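Local coordinates for Bak protein (Grouper iridovirus, PDB 5VMN) that acts as a viral Bcl-2 protein that inhibits apoptosis of the host cell by exclusively sequestering the pro-apoptotic protein Bim, at residues L50-I53 with L54-G57; S87-E90 with R91-T95; E99-F102 with R103-A106; S108-I111 with A112-G116. All coordinates share one frame; numbering follows the deposited sequence.

Contact 1 of 4, residues L50-I53 with L54-G57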
ATOM      1  N   LEU A  50      -1.209  17.409   0.479  1.00 26.04           N
ATOM      2  CA  LEU A  50       0.177  16.963   0.407  1.00 26.40           C
ATOM      3  C   LEU A  50       0.267  15.562   0.981  1.00 26.29           C
ATOM      4  O   LEU A  50      -0.061  15.377   2.153  1.00 25.55           O
ATOM      5  CB  LEU A  50       1.063  17.897   1.221  1.00 27.61           C
ATOM      6  CG  LEU A  50       2.544  17.566   1.148  1.00 31.28           C
ATOM      7  CD1 LEU A  50       3.077  17.815  -0.252  1.00 35.74           C
ATOM      8  CD2 LEU A  50       3.292  18.418   2.159  1.00 33.48           C
ATOM      9  N   PRO A  51       0.687  14.545   0.219  1.00 24.68           N
ATOM     10  CA  PRO A  51       0.716  13.188   0.781  1.00 25.43           C
ATOM     11  C   PRO A  51       1.777  12.996   1.856  1.00 24.50           C
ATOM     12  O   PRO A  51       2.920  13.449   1.720  1.00 27.39           O
ATOM     13  CB  PRO A  51       1.038  12.305  -0.427  1.00 28.53           C
ATOM     14  CG  PRO A  51       1.612  13.188  -1.433  1.00 37.35           C
ATOM     15  CD  PRO A  51       1.022  14.560  -1.213  1.00 30.86           C
ATOM     16  N   ASN A  52       1.407  12.225   2.901  1.00 25.96           N
ATOM     17  CA  ASN A  52       2.411  11.687   3.829  1.00 25.88           C
ATOM     18  C   ASN A  52       2.016  10.251   4.136  1.00 23.89           C
ATOM     19  O   ASN A  52       1.332   9.968   5.121  1.00 25.49           O
ATOM     20  CB  ASN A  52       2.528  12.512   5.095  1.00 28.03           C
ATOM     21  CG  ASN A  52       3.713  12.101   5.928  1.00 33.21           C
ATOM     22  OD1 ASN A  52       4.176  10.970   5.847  1.00 34.64           O
ATOM     23  ND2 ASN A  52       4.206  13.020   6.739  1.00 41.02           N
ATOM     24  N   ILE A  53       2.429   9.335   3.255  1.00 24.03           N
ATOM     25  CA  ILE A  53       1.931   7.967   3.352  1.00 22.91           C
ATOM     26  C   ILE A  53       2.483   7.286   4.592  1.00 24.23           C
ATOM     27  O   ILE A  53       1.818   6.406   5.163  1.00 24.17           O
ATOM     28  CB  ILE A  53       2.282   7.165   2.094  1.00 29.42           C
ATOM     29  CG1 ILE A  53       1.816   7.885   0.823  1.00 30.70           C
ATOM     30  CG2 ILE A  53       1.694   5.776   2.176  1.00 30.26           C
ATOM     31  CD1 ILE A  53       0.375   8.200   0.778  1.00 29.25           C
ATOM     32  N   LEU A  54       3.719   7.605   4.984  1.00 25.17           N
ATOM     33  CA  LEU A  54       4.262   7.009   6.199  1.00 25.77           C
ATOM     34  C   LEU A  54       3.414   7.371   7.409  1.00 26.54           C
ATOM     35  O   LEU A  54       3.067   6.503   8.219  1.00 27.64           O
ATOM     36  CB  LEU A  54       5.714   7.448   6.394  1.00 27.87           C
ATOM     37  CG  LEU A  54       6.396   6.959   7.659  1.00 31.71           C
ATOM     38  CD1 LEU A  54       6.399   5.440   7.680  1.00 36.05           C
ATOM     39  CD2 LEU A  54       7.812   7.508   7.693  1.00 36.66           C
ATOM     40  N   GLU A  55       3.020   8.636   7.511  1.00 25.23           N
ATOM     41  CA  GLU A  55       2.157   9.070   8.603  1.00 24.58           C
ATOM     42  C   GLU A  55       0.821   8.349   8.552  1.00 25.92           C
ATOM     43  O   GLU A  55       0.307   7.907   9.586  1.00 24.75           O
ATOM     44  CB  GLU A  55       1.934  10.581   8.534  1.00 29.48           C
ATOM     45  CG  GLU A  55       1.033  11.087   9.619  1.00 34.39           C
ATOM     46  CD  GLU A  55       0.910  12.601   9.641  1.00 52.43           C
ATOM     47  OE1 GLU A  55      -0.165  13.102  10.033  1.00 61.74           O
ATOM     48  OE2 GLU A  55       1.890  13.276   9.268  1.00 53.22           O
ATOM     49  N   ILE A  56       0.234   8.240   7.361  1.00 21.68           N
ATOM     50  CA  ILE A  56      -1.072   7.579   7.242  1.00 20.66           C
ATOM     51  C   ILE A  56      -0.976   6.117   7.655  1.00 21.77           C
ATOM     52  O   ILE A  56      -1.815   5.621   8.413  1.00 22.94           O
ATOM     53  CB  ILE A  56      -1.612   7.706   5.812  1.00 23.05           C
ATOM     54  CG1 ILE A  56      -1.884   9.173   5.489  1.00 28.79           C
ATOM     55  CG2 ILE A  56      -2.926   6.911   5.677  1.00 26.74           C
ATOM     56  CD1 ILE A  56      -2.204   9.404   4.029  1.00 32.49           C
ATOM     57  N   GLY A  57       0.071   5.421   7.206  1.00 22.47           N
ATOM     58  CA  GLY A  57       0.243   4.027   7.588  1.00 22.24           C
ATOM     59  C   GLY A  57       0.438   3.870   9.083  1.00 22.84           C
ATOM     60  O   GLY A  57      -0.173   3.007   9.716  1.00 23.99           O
TER
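The N-cap of helix 53-60 is Asn52, whose side chain turns back on the first helical turn and meets Glu55. Its CG lies anti to the backbone N (chi1 -170°), which swings the amide under the backbone N-H groups that begin the helix. Asn52 OD1 accepts from Glu55 N at 3.1 Å. The bond is fairly straight at hydrogen, but the donor stands above the amide plane, so no lone pair of OD1 faces it squarely. Asparagine suits this place because it is short and ends in an amide whose carbonyl oxygen can accept. Meanwhile the backbone starts its regular ladder: Ile56 N gives to Asn52 O at 3.0 Å and Gly57 N to Ile53 O at 2.9 Å.

Beside the capping bond, Glu55 CB packs 3.5 Å from Asn52 CG, over the same face of the amide from which Glu55 N approaches, and the extended Glu55 chain crosses the asparagine at about a right angle. Glu55 OE2 comes to 3.4 Å from Asn52 ND2, at an angle too poor for a bond. The reciprocal bond of a capping box, to Asn52 N, is not made. The methyls Ile53 CD1 and Ile56 CD1 meet at 4.3 Å, and the buried Ile53 also touches Tyr81 and Ser78 of helix 68-84. Gln97 of helix 88-103 takes up Ile53 N.

Asn52 thus satisfies one of the N-H groups that have no earlier carbonyl to bond, while the Glu55 carboxylate in the first turn would probably interact favourably with the positive end of the helix dipole.

Contact 2 of 4, residues S87-E90 with R91-T95. With NO3 (nitrate ion), chain H.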
ATOM      1  N   SER A  87       3.408  15.474 -10.887  1.00 40.50           N
ATOM      2  CA  SER A  87       4.844  15.537 -11.152  1.00 43.91           C
ATOM      3  C   SER A  87       5.471  14.193 -10.825  1.00 44.10           C
ATOM      4  O   SER A  87       4.985  13.463  -9.960  1.00 41.37           O
ATOM      5  CB  SER A  87       5.544  16.622 -10.325  1.00 46.67           C
ATOM      6  OG  SER A  87       5.443  16.313  -8.945  1.00 41.67           O
ATOM      7  N   GLU A  88       6.584  13.886 -11.495  1.00 44.81           N
ATOM      8  CA  GLU A  88       7.257  12.632 -11.181  1.00 48.35           C
ATOM      9  C   GLU A  88       7.873  12.694  -9.789  1.00 41.67           C
ATOM     10  O   GLU A  88       7.988  11.671  -9.107  1.00 41.95           O
ATOM     11  CB  GLU A  88       8.308  12.315 -12.250  1.00 50.19           C
ATOM     12  CG  GLU A  88       8.555  10.806 -12.451  1.00 68.81           C
ATOM     13  CD  GLU A  88       7.282   9.997 -12.775  1.00 59.67           C
ATOM     14  OE1 GLU A  88       6.680  10.202 -13.851  1.00 62.51           O
ATOM     15  OE2 GLU A  88       6.878   9.158 -11.940  1.00 60.06           O
ATOM     16  N   SER A  89       8.259  13.889  -9.345  1.00 42.36           N
ATOM     17  CA  SER A  89       8.795  14.027  -7.999  1.00 41.89           C
ATOM     18  C   SER A  89       7.777  13.596  -6.953  1.00 42.90           C
ATOM     19  O   SER A  89       8.113  12.862  -6.013  1.00 41.37           O
ATOM     20  CB  SER A  89       9.237  15.481  -7.770  1.00 52.44           C
ATOM     21  OG  SER A  89       9.727  15.645  -6.456  1.00 72.56           O
ATOM     22  N   GLU A  90       6.514  14.013  -7.101  1.00 39.76           N
ATOM     23  CA  GLU A  90       5.521  13.586  -6.121  1.00 34.39           C
ATOM     24  C   GLU A  90       5.279  12.080  -6.187  1.00 35.62           C
ATOM     25  O   GLU A  90       5.174  11.423  -5.150  1.00 31.92           O
ATOM     26  CB  GLU A  90       4.197  14.322  -6.312  1.00 37.06           C
ATOM     27  CG  GLU A  90       3.184  14.003  -5.190  1.00 35.73           C
ATOM     28  CD  GLU A  90       1.810  14.598  -5.423  1.00 38.54           C
ATOM     29  OE1 GLU A  90       1.667  15.396  -6.378  1.00 37.63           O
ATOM     30  OE2 GLU A  90       0.888  14.257  -4.639  1.00 39.93           O
ATOM     31  N   ARG A  91       5.184  11.518  -7.389  1.00 34.64           N
ATOM     32  CA  ARG A  91       4.920  10.080  -7.507  1.00 31.33           C
ATOM     33  C   ARG A  91       6.043   9.272  -6.875  1.00 33.02           C
ATOM     34  O   ARG A  91       5.801   8.297  -6.152  1.00 31.92           O
ATOM     35  CB  ARG A  91       4.751   9.711  -8.980  1.00 41.13           C
ATOM     36  CG  ARG A  91       3.410  10.139  -9.562  1.00 34.08           C
ATOM     37  CD  ARG A  91       3.257   9.703 -11.007  1.00 35.01           C
ATOM     38  NE  ARG A  91       3.979  10.552 -11.936  1.00 43.14           N
ATOM     39  CZ  ARG A  91       3.481  11.633 -12.532  1.00 49.54           C
ATOM     40  NH1 ARG A  91       2.238  12.041 -12.296  1.00 40.95           N
ATOM     41  NH2 ARG A  91       4.239  12.317 -13.372  1.00 44.05           N
ATOM     42  N   THR A  92       7.284   9.682  -7.109  1.00 34.97           N
ATOM     43  CA  THR A  92       8.405   8.976  -6.505  1.00 34.26           C
ATOM     44  C   THR A  92       8.342   9.040  -4.989  1.00 36.10           C
ATOM     45  O   THR A  92       8.575   8.042  -4.306  1.00 35.45           O
ATOM     46  CB  THR A  92       9.715   9.579  -7.002  1.00 45.02           C
ATOM     47  OG1 THR A  92       9.800   9.372  -8.411  1.00 47.44           O
ATOM     48  CG2 THR A  92      10.901   8.930  -6.304  1.00 55.75           C
ATOM     49  N   GLN A  93       8.049  10.217  -4.444  1.00 34.83           N
ATOM     50  CA  GLN A  93       7.972  10.356  -2.997  1.00 38.14           C
ATOM     51  C   GLN A  93       6.864   9.491  -2.414  1.00 30.96           C
ATOM     52  O   GLN A  93       7.035   8.904  -1.342  1.00 34.97           O
ATOM     53  CB  GLN A  93       7.786  11.833  -2.625  1.00 41.52           C
ATOM     54  CG  GLN A  93       9.020  12.666  -2.949  1.00 44.97           C
ATOM     55  CD  GLN A  93       8.731  14.165  -3.087  1.00 61.42           C
ATOM     56  OE1 GLN A  93       7.706  14.665  -2.622  1.00 54.65           O
ATOM     57  NE2 GLN A  93       9.638  14.878  -3.747  1.00 60.64           N
ATOM     58  N   ILE A  94       5.715   9.391  -3.095  1.00 31.49           N
ATOM     59  CA  ILE A  94       4.645   8.523  -2.608  1.00 29.92           C
ATOM     60  C   ILE A  94       5.136   7.086  -2.518  1.00 27.04           C
ATOM     61  O   ILE A  94       4.930   6.393  -1.511  1.00 26.45           O
ATOM     62  CB  ILE A  94       3.404   8.637  -3.513  1.00 27.11           C
ATOM     63  CG1 ILE A  94       2.713   9.976  -3.304  1.00 29.00           C
ATOM     64  CG2 ILE A  94       2.405   7.540  -3.217  1.00 25.83           C
ATOM     65  CD1 ILE A  94       1.809  10.370  -4.438  1.00 29.26           C
ATOM     66  N   THR A  95       5.786   6.610  -3.582  1.00 29.35           N
ATOM     67  CA  THR A  95       6.278   5.233  -3.582  1.00 32.07           C
ATOM     68  C   THR A  95       7.338   5.030  -2.509  1.00 29.89           C
ATOM     69  O   THR A  95       7.339   4.012  -1.810  1.00 31.87           O
ATOM     70  CB  THR A  95       6.841   4.870  -4.955  1.00 42.36           C
ATOM     71  OG1 THR A  95       7.987   5.673  -5.231  1.00 59.80           O
ATOM     72  CG2 THR A  95       5.822   5.110  -6.016  1.00 38.17           C
TER
HETATM   73  N   NO3 H 207       2.631  14.970 -14.760  1.00 68.07           N
HETATM   74  O1  NO3 H 207       3.883  14.917 -14.543  1.00 63.44           O
HETATM   75  O2  NO3 H 207       2.159  15.790 -15.601  1.00 71.17           O
HETATM   76  O3  NO3 H 207       1.836  14.206 -14.139  1.00 56.45           O
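The guanidinium of Arg91 has Ser87 O over the centre of one face, 3.5 Å above its plane, while the edge takes anions: the Glu88 carboxylate near NE and a nitrate ion, probably from the crystallisation liquor, near NH1 and NH2. A bend at chi3 (-78°) curls the arginine back over the start of its own helix to reach them. The nitrate is gripped by two good bonds, Arg91 NH1 to nitrate O3 and Arg91 NH2 to nitrate O1, each 2.9 Å.

The salt bridge to Glu88 is less well aligned. The planes of carboxylate and guanidinium stand 57° apart, and Arg91 NH2 reaches Glu88 OE1 at 3.3 Å from above the carboxylate plane; the bonds from NE are weak. Glu88 OE2 also forms a salt bridge with Arg16, so its charge is shared between two arginines.

On the next side of the helix, Thr92 uses its hydroxyl as well as its N-H. Both OG1 (3.0 Å) and N (2.9 Å) of Thr92 bond to Glu88 O, from opposite faces of that carbonyl. Inward, the Glu90 CG methylene packs on Ile94 CD1 at 4.0 Å. Serine fits position 87 because Ser87 OG can accept from Glu90 N at 3.1 Å.

A serine N-cap, acidic residues in the first turn and an i to i+3 salt bridge are familiar features of an alpha-helix N-terminus, here that of helix 88-103.

Contact 3 of 4, residues E99-F102 with R103-A106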
ATOM      1  N   GLU A  99       7.242   2.433   0.649  1.00 31.42           N
ATOM      2  CA  GLU A  99       8.301   1.479   0.949  1.00 36.49           C
ATOM      3  C   GLU A  99       8.805   1.661   2.373  1.00 38.12           C
ATOM      4  O   GLU A  99       9.025   0.676   3.092  1.00 35.92           O
ATOM      5  CB  GLU A  99       9.438   1.633  -0.056  1.00 41.10           C
ATOM      6  CG  GLU A  99       9.028   1.251  -1.470  1.00 42.75           C
ATOM      7  CD  GLU A  99       9.984   1.754  -2.539  1.00 64.74           C
ATOM      8  OE1 GLU A  99      10.658   2.778  -2.318  1.00 60.02           O
ATOM      9  OE2 GLU A  99      10.055   1.123  -3.612  1.00 73.29           O
ATOM     10  N   ARG A 100       8.979   2.916   2.806  1.00 35.58           N
ATOM     11  CA  ARG A 100       9.470   3.180   4.149  1.00 37.47           C
ATOM     12  C   ARG A 100       8.519   2.607   5.192  1.00 34.45           C
ATOM     13  O   ARG A 100       8.960   2.036   6.201  1.00 37.33           O
ATOM     14  CB  ARG A 100       9.666   4.698   4.337  1.00 45.95           C
ATOM     15  CG  ARG A 100      10.812   5.144   5.228  1.00 65.95           C
ATOM     16  CD  ARG A 100      11.289   6.569   4.864  1.00 57.77           C
ATOM     17  NE  ARG A 100      10.150   7.475   4.694  1.00 73.92           N
ATOM     18  CZ  ARG A 100       9.951   8.301   3.661  1.00 72.57           C
ATOM     19  NH1 ARG A 100      10.817   8.388   2.655  1.00 73.20           N
ATOM     20  NH2 ARG A 100       8.860   9.056   3.641  1.00 69.55           N
ATOM     21  N   PHE A 101       7.208   2.737   4.966  1.00 30.30           N
ATOM     22  CA  PHE A 101       6.253   2.192   5.920  1.00 28.09           C
ATOM     23  C   PHE A 101       6.421   0.685   6.046  1.00 31.75           C
ATOM     24  O   PHE A 101       6.455   0.144   7.157  1.00 30.62           O
ATOM     25  CB  PHE A 101       4.814   2.515   5.506  1.00 27.32           C
ATOM     26  CG  PHE A 101       3.783   1.815   6.352  1.00 26.59           C
ATOM     27  CD1 PHE A 101       3.539   2.247   7.643  1.00 27.66           C
ATOM     28  CD2 PHE A 101       3.117   0.698   5.887  1.00 27.18           C
ATOM     29  CE1 PHE A 101       2.625   1.613   8.442  1.00 29.28           C
ATOM     30  CE2 PHE A 101       2.181   0.054   6.680  1.00 27.00           C
ATOM     31  CZ  PHE A 101       1.941   0.513   7.967  1.00 24.77           C
ATOM     32  N   PHE A 102       6.498  -0.013   4.913  1.00 31.02           N
ATOM     33  CA  PHE A 102       6.489  -1.472   4.956  1.00 30.65           C
ATOM     34  C   PHE A 102       7.829  -2.036   5.404  1.00 37.05           C
ATOM     35  O   PHE A 102       7.895  -3.191   5.837  1.00 37.06           O
ATOM     36  CB  PHE A 102       6.091  -2.048   3.591  1.00 28.00           C
ATOM     37  CG  PHE A 102       4.615  -1.944   3.316  1.00 26.42           C
ATOM     38  CD1 PHE A 102       3.713  -2.744   3.999  1.00 26.38           C
ATOM     39  CD2 PHE A 102       4.131  -1.027   2.418  1.00 28.30           C
ATOM     40  CE1 PHE A 102       2.364  -2.631   3.785  1.00 29.60           C
ATOM     41  CE2 PHE A 102       2.779  -0.930   2.175  1.00 27.91           C
ATOM     42  CZ  PHE A 102       1.882  -1.712   2.884  1.00 29.05           C
ATOM     43  N   ARG A 103       8.893  -1.246   5.349  1.00 34.44           N
ATOM     44  CA  ARG A 103      10.190  -1.717   5.836  1.00 35.83           C
ATOM     45  C   ARG A 103      10.354  -1.572   7.343  1.00 35.98           C
ATOM     46  O   ARG A 103      11.326  -2.087   7.899  1.00 37.28           O
ATOM     47  CB  ARG A 103      11.315  -0.972   5.126  1.00 43.04           C
ATOM     48  CG  ARG A 103      11.436  -1.332   3.648  1.00 54.92           C
ATOM     49  CD  ARG A 103      12.760  -0.847   3.056  1.00 62.59           C
ATOM     50  NE  ARG A 103      13.042   0.553   3.396  1.00 74.53           N
ATOM     51  CZ  ARG A 103      12.923   1.589   2.563  1.00 61.85           C
ATOM     52  NH1 ARG A 103      12.527   1.418   1.302  1.00 70.02           N
ATOM     53  NH2 ARG A 103      13.200   2.809   2.997  1.00 60.22           N
ATOM     54  N   GLN A 104       9.448  -0.890   8.022  1.00 36.12           N
ATOM     55  CA  GLN A 104       9.502  -0.851   9.474  1.00 35.80           C
ATOM     56  C   GLN A 104       9.404  -2.258  10.039  1.00 37.23           C
ATOM     57  O   GLN A 104       8.614  -3.084   9.564  1.00 36.08           O
ATOM     58  CB  GLN A 104       8.366  -0.002  10.029  1.00 36.12           C
ATOM     59  CG  GLN A 104       8.447   1.471   9.650  1.00 32.77           C
ATOM     60  CD  GLN A 104       7.303   2.291  10.240  1.00 34.51           C
ATOM     61  OE1 GLN A 104       7.519   3.194  11.039  1.00 37.99           O
ATOM     62  NE2 GLN A 104       6.089   1.982   9.833  1.00 33.06           N
ATOM     63  N   ASP A 105      10.205  -2.521  11.075  1.00 39.88           N
ATOM     64  CA  ASP A 105      10.361  -3.889  11.564  1.00 45.64           C
ATOM     65  C   ASP A 105       9.013  -4.498  11.960  1.00 42.73           C
ATOM     66  O   ASP A 105       8.727  -5.661  11.641  1.00 41.67           O
ATOM     67  CB  ASP A 105      11.337  -3.905  12.742  1.00 54.65           C
ATOM     68  CG  ASP A 105      12.803  -3.816  12.302  1.00 56.12           C
ATOM     69  OD1 ASP A 105      13.080  -3.921  11.086  1.00 56.43           O
ATOM     70  OD2 ASP A 105      13.685  -3.644  13.177  1.00 60.95           O
ATOM     71  N   ALA A 106       8.160  -3.729  12.641  1.00 38.93           N
ATOM     72  CA  ALA A 106       6.918  -4.314  13.135  1.00 41.09           C
ATOM     73  C   ALA A 106       5.980  -4.651  11.981  1.00 38.07           C
ATOM     74  O   ALA A 106       5.272  -5.663  12.025  1.00 35.65           O
ATOM     75  CB  ALA A 106       6.240  -3.369  14.131  1.00 39.61           C
TER
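At the junction where helix 88-103 gives way to helix 105-113, Gln104, at the N-cap position of the latter, closes snugly on Phe101, whereas Arg103 lies more loosely along the outer surface over Glu99 and Arg100. On the tight side, Phe101 O receives two donors from the same glutamine. Gln104 NE2 lies in the carbonyl plane, on a lone pair, at 3.3 Å; Gln104 N, also 3.3 Å away, comes from above that plane. The extended glutamine chain, with CG anti to its carbonyl carbon (chi1 -65°), folds the amide back beside the phenylalanine, and NE2 comes to 3.4 Å from Phe101 CD1, obliquely to the ring. Glutamine is long enough for this return, and its second N-H can serve Asn58 OD1 on helix 53-60. Along the backbone, Arg103 N bonds to Glu99 O at 3.0 Å.

The looser side is charged. The Arg103 side chain bends at chi3 to lay its guanidinium over the helix backbone, with Glu99 O 3.8 Å from its plane and Arg100 CA beside it over the same face. Arg103 NH1 touches Glu99 CB at 3.4 Å but remains 4.3 Å from Glu99 OE1, beyond a salt bridge; any attraction there is probably weak. Arginine suits such a surface, its flat head resting on the backbone.

Inward, the two phenylalanines pack between the helices. Phe101 meets Leu54 and Asn58 of helix 53-60, Leu74 of helix 68-84 and Ile107 of helix 105-113. Phe102 reaches Ile71 and Leu75 of helix 68-84, with Trp117 of helix 116-122 edge-to-face against its ring.

Contact 4 of 4, residues S108-I111 with A112-G116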
ATOM      1  N   SER A 108       6.901  -5.274   8.726  1.00 34.95           N
ATOM      2  CA  SER A 108       7.522  -6.374   8.000  1.00 32.76           C
ATOM      3  C   SER A 108       7.305  -7.702   8.724  1.00 35.71           C
ATOM      4  O   SER A 108       6.978  -8.718   8.103  1.00 34.91           O
ATOM      5  CB  SER A 108       9.019  -6.082   7.850  1.00 39.72           C
ATOM      6  OG  SER A 108       9.642  -7.058   7.055  1.00 54.63           O
ATOM      7  N   ASN A 109       7.519  -7.708  10.038  1.00 37.79           N
ATOM      8  CA  ASN A 109       7.323  -8.910  10.840  1.00 36.06           C
ATOM      9  C   ASN A 109       5.866  -9.355  10.828  1.00 34.48           C
ATOM     10  O   ASN A 109       5.579 -10.561  10.838  1.00 36.50           O
ATOM     11  CB  ASN A 109       7.774  -8.662  12.281  1.00 40.54           C
ATOM     12  CG  ASN A 109       9.280  -8.587  12.424  1.00 51.56           C
ATOM     13  OD1 ASN A 109      10.025  -8.913  11.496  1.00 52.01           O
ATOM     14  ND2 ASN A 109       9.737  -8.172  13.602  1.00 51.51           N
ATOM     15  N   TRP A 110       4.932  -8.400  10.837  1.00 32.73           N
ATOM     16  CA  TRP A 110       3.517  -8.754  10.805  1.00 31.08           C
ATOM     17  C   TRP A 110       3.178  -9.434   9.482  1.00 31.11           C
ATOM     18  O   TRP A 110       2.519 -10.482   9.456  1.00 32.19           O
ATOM     19  CB  TRP A 110       2.633  -7.500  11.045  1.00 33.78           C
ATOM     20  CG  TRP A 110       1.165  -7.873  11.135  1.00 31.11           C
ATOM     21  CD1 TRP A 110       0.445  -8.150  12.266  1.00 30.74           C
ATOM     22  CD2 TRP A 110       0.278  -8.072  10.042  1.00 27.43           C
ATOM     23  NE1 TRP A 110      -0.839  -8.504  11.938  1.00 30.69           N
ATOM     24  CE2 TRP A 110      -0.962  -8.473  10.577  1.00 27.80           C
ATOM     25  CE3 TRP A 110       0.413  -7.972   8.659  1.00 26.80           C
ATOM     26  CZ2 TRP A 110      -2.040  -8.783   9.781  1.00 28.71           C
ATOM     27  CZ3 TRP A 110      -0.668  -8.258   7.879  1.00 25.92           C
ATOM     28  CH2 TRP A 110      -1.880  -8.657   8.442  1.00 25.41           C
ATOM     29  N   ILE A 111       3.638  -8.864   8.369  1.00 30.02           N
ATOM     30  CA  ILE A 111       3.354  -9.461   7.072  1.00 29.50           C
ATOM     31  C   ILE A 111       3.892 -10.883   7.025  1.00 30.90           C
ATOM     32  O   ILE A 111       3.216 -11.809   6.562  1.00 31.06           O
ATOM     33  CB  ILE A 111       3.936  -8.586   5.949  1.00 27.12           C
ATOM     34  CG1 ILE A 111       3.112  -7.283   5.826  1.00 29.75           C
ATOM     35  CG2 ILE A 111       3.945  -9.335   4.632  1.00 31.66           C
ATOM     36  CD1 ILE A 111       3.739  -6.263   4.887  1.00 36.08           C
ATOM     37  N   ALA A 112       5.113 -11.079   7.510  1.00 32.95           N
ATOM     38  CA  ALA A 112       5.722 -12.408   7.439  1.00 35.06           C
ATOM     39  C   ALA A 112       5.038 -13.410   8.359  1.00 39.54           C
ATOM     40  O   ALA A 112       5.080 -14.617   8.095  1.00 43.92           O
ATOM     41  CB  ALA A 112       7.201 -12.306   7.786  1.00 35.96           C
ATOM     42  N   SER A 113       4.439 -12.952   9.450  1.00 34.07           N
ATOM     43  CA  SER A 113       3.782 -13.865  10.375  1.00 40.72           C
ATOM     44  C   SER A 113       2.300 -14.022  10.079  1.00 36.55           C
ATOM     45  O   SER A 113       1.625 -14.789  10.763  1.00 36.60           O
ATOM     46  CB  SER A 113       3.980 -13.384  11.826  1.00 39.26           C
ATOM     47  OG  SER A 113       3.222 -12.229  12.079  1.00 50.48           O
ATOM     48  N   ASN A 114       1.769 -13.295   9.093  1.00 29.84           N
ATOM     49  CA  ASN A 114       0.362 -13.392   8.733  1.00 29.93           C
ATOM     50  C   ASN A 114       0.198 -13.881   7.294  1.00 32.59           C
ATOM     51  O   ASN A 114      -0.767 -13.542   6.609  1.00 34.94           O
ATOM     52  CB  ASN A 114      -0.334 -12.053   8.976  1.00 31.58           C
ATOM     53  CG  ASN A 114      -0.594 -11.823  10.448  1.00 35.64           C
ATOM     54  OD1 ASN A 114      -1.667 -12.133  10.959  1.00 36.33           O
ATOM     55  ND2 ASN A 114       0.410 -11.332  11.150  1.00 34.33           N
ATOM     56  N   GLY A 115       1.148 -14.685   6.834  1.00 30.26           N
ATOM     57  CA  GLY A 115       0.999 -15.422   5.595  1.00 34.77           C
ATOM     58  C   GLY A 115       1.583 -14.770   4.364  1.00 31.52           C
ATOM     59  O   GLY A 115       1.487 -15.347   3.274  1.00 31.08           O
ATOM     60  N   GLY A 116       2.196 -13.598   4.499  1.00 31.68           N
ATOM     61  CA  GLY A 116       2.803 -12.928   3.372  1.00 31.41           C
ATOM     62  C   GLY A 116       1.770 -12.316   2.439  1.00 32.13           C
ATOM     63  O   GLY A 116       0.561 -12.485   2.583  1.00 25.87           O
TER
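Stacking joins Trp110 to Asn114: the amide lies over one face of the indole, their planes only 14° apart. Asn114 ND2 stands 3.1 Å above the ring plane on the pyrrole side, and Asn114 CB makes a CH-pi contact with the six-membered ring, 3.7 Å from its centroid. Trp68 of helix 68-84 also meets the Trp110 ring, edge-to-face.

Hydrogen bonding fixes that amide. Asn114 ND2 gives to Trp110 O at 2.8 Å, nearly straight (163°) and in the amide plane, so one short side chain both bonds the backbone and covers the ring. Ser113 OG, in the crowded position between backbone N and carbonyl carbon, lies near Asn109 O and Trp110 O. Ile111 O accepts Asn114 N and Gly116 N (2.9 Å) from opposite faces.

That last 6→1 bond, with positive phi at Gly115 (95°), recalls a Schellman motif, although its companion bond is absent, Gly115 N lying 4.1 Å from Ala112 O. The sequence here, Trp-Ile, three residues, then Gly-Gly-Trp, matches the BH2 signature of Bcl-2 proteins. Glycine suits position 115, where a CB would jam against the preceding carbonyl.

Apolar packing is slight: Ile111 CG2 approaches Gly116 CA at 4.0 Å.

In the fold
Contacts 2, 3 and 4 follow the chain along helix 88-103 and into helix 105-113, while contact 1 begins helix 53-60, which packs against contacts 2 and 3 but not contact 4 (nearest atoms about 11 Å apart). Contact 1 touches contact 2 where Pro51 CG meets Ile94 CG1 at 3.9 Å. It touches contact 3 where Leu54 CD1 lies 3.7 Å from Phe101 CA. Contact 3 passes to contact 4 where Phe102 CD1 meets Ile111 CD1 at 3.6 Å. Contacts 2 and 4 lie on opposite sides of the chain's centre, centres about 27 Å apart, so the nitrate is remote from the BH2-like turn. In Bcl-2 relatives, BH1 and BH2 border the groove that binds BH3 helices.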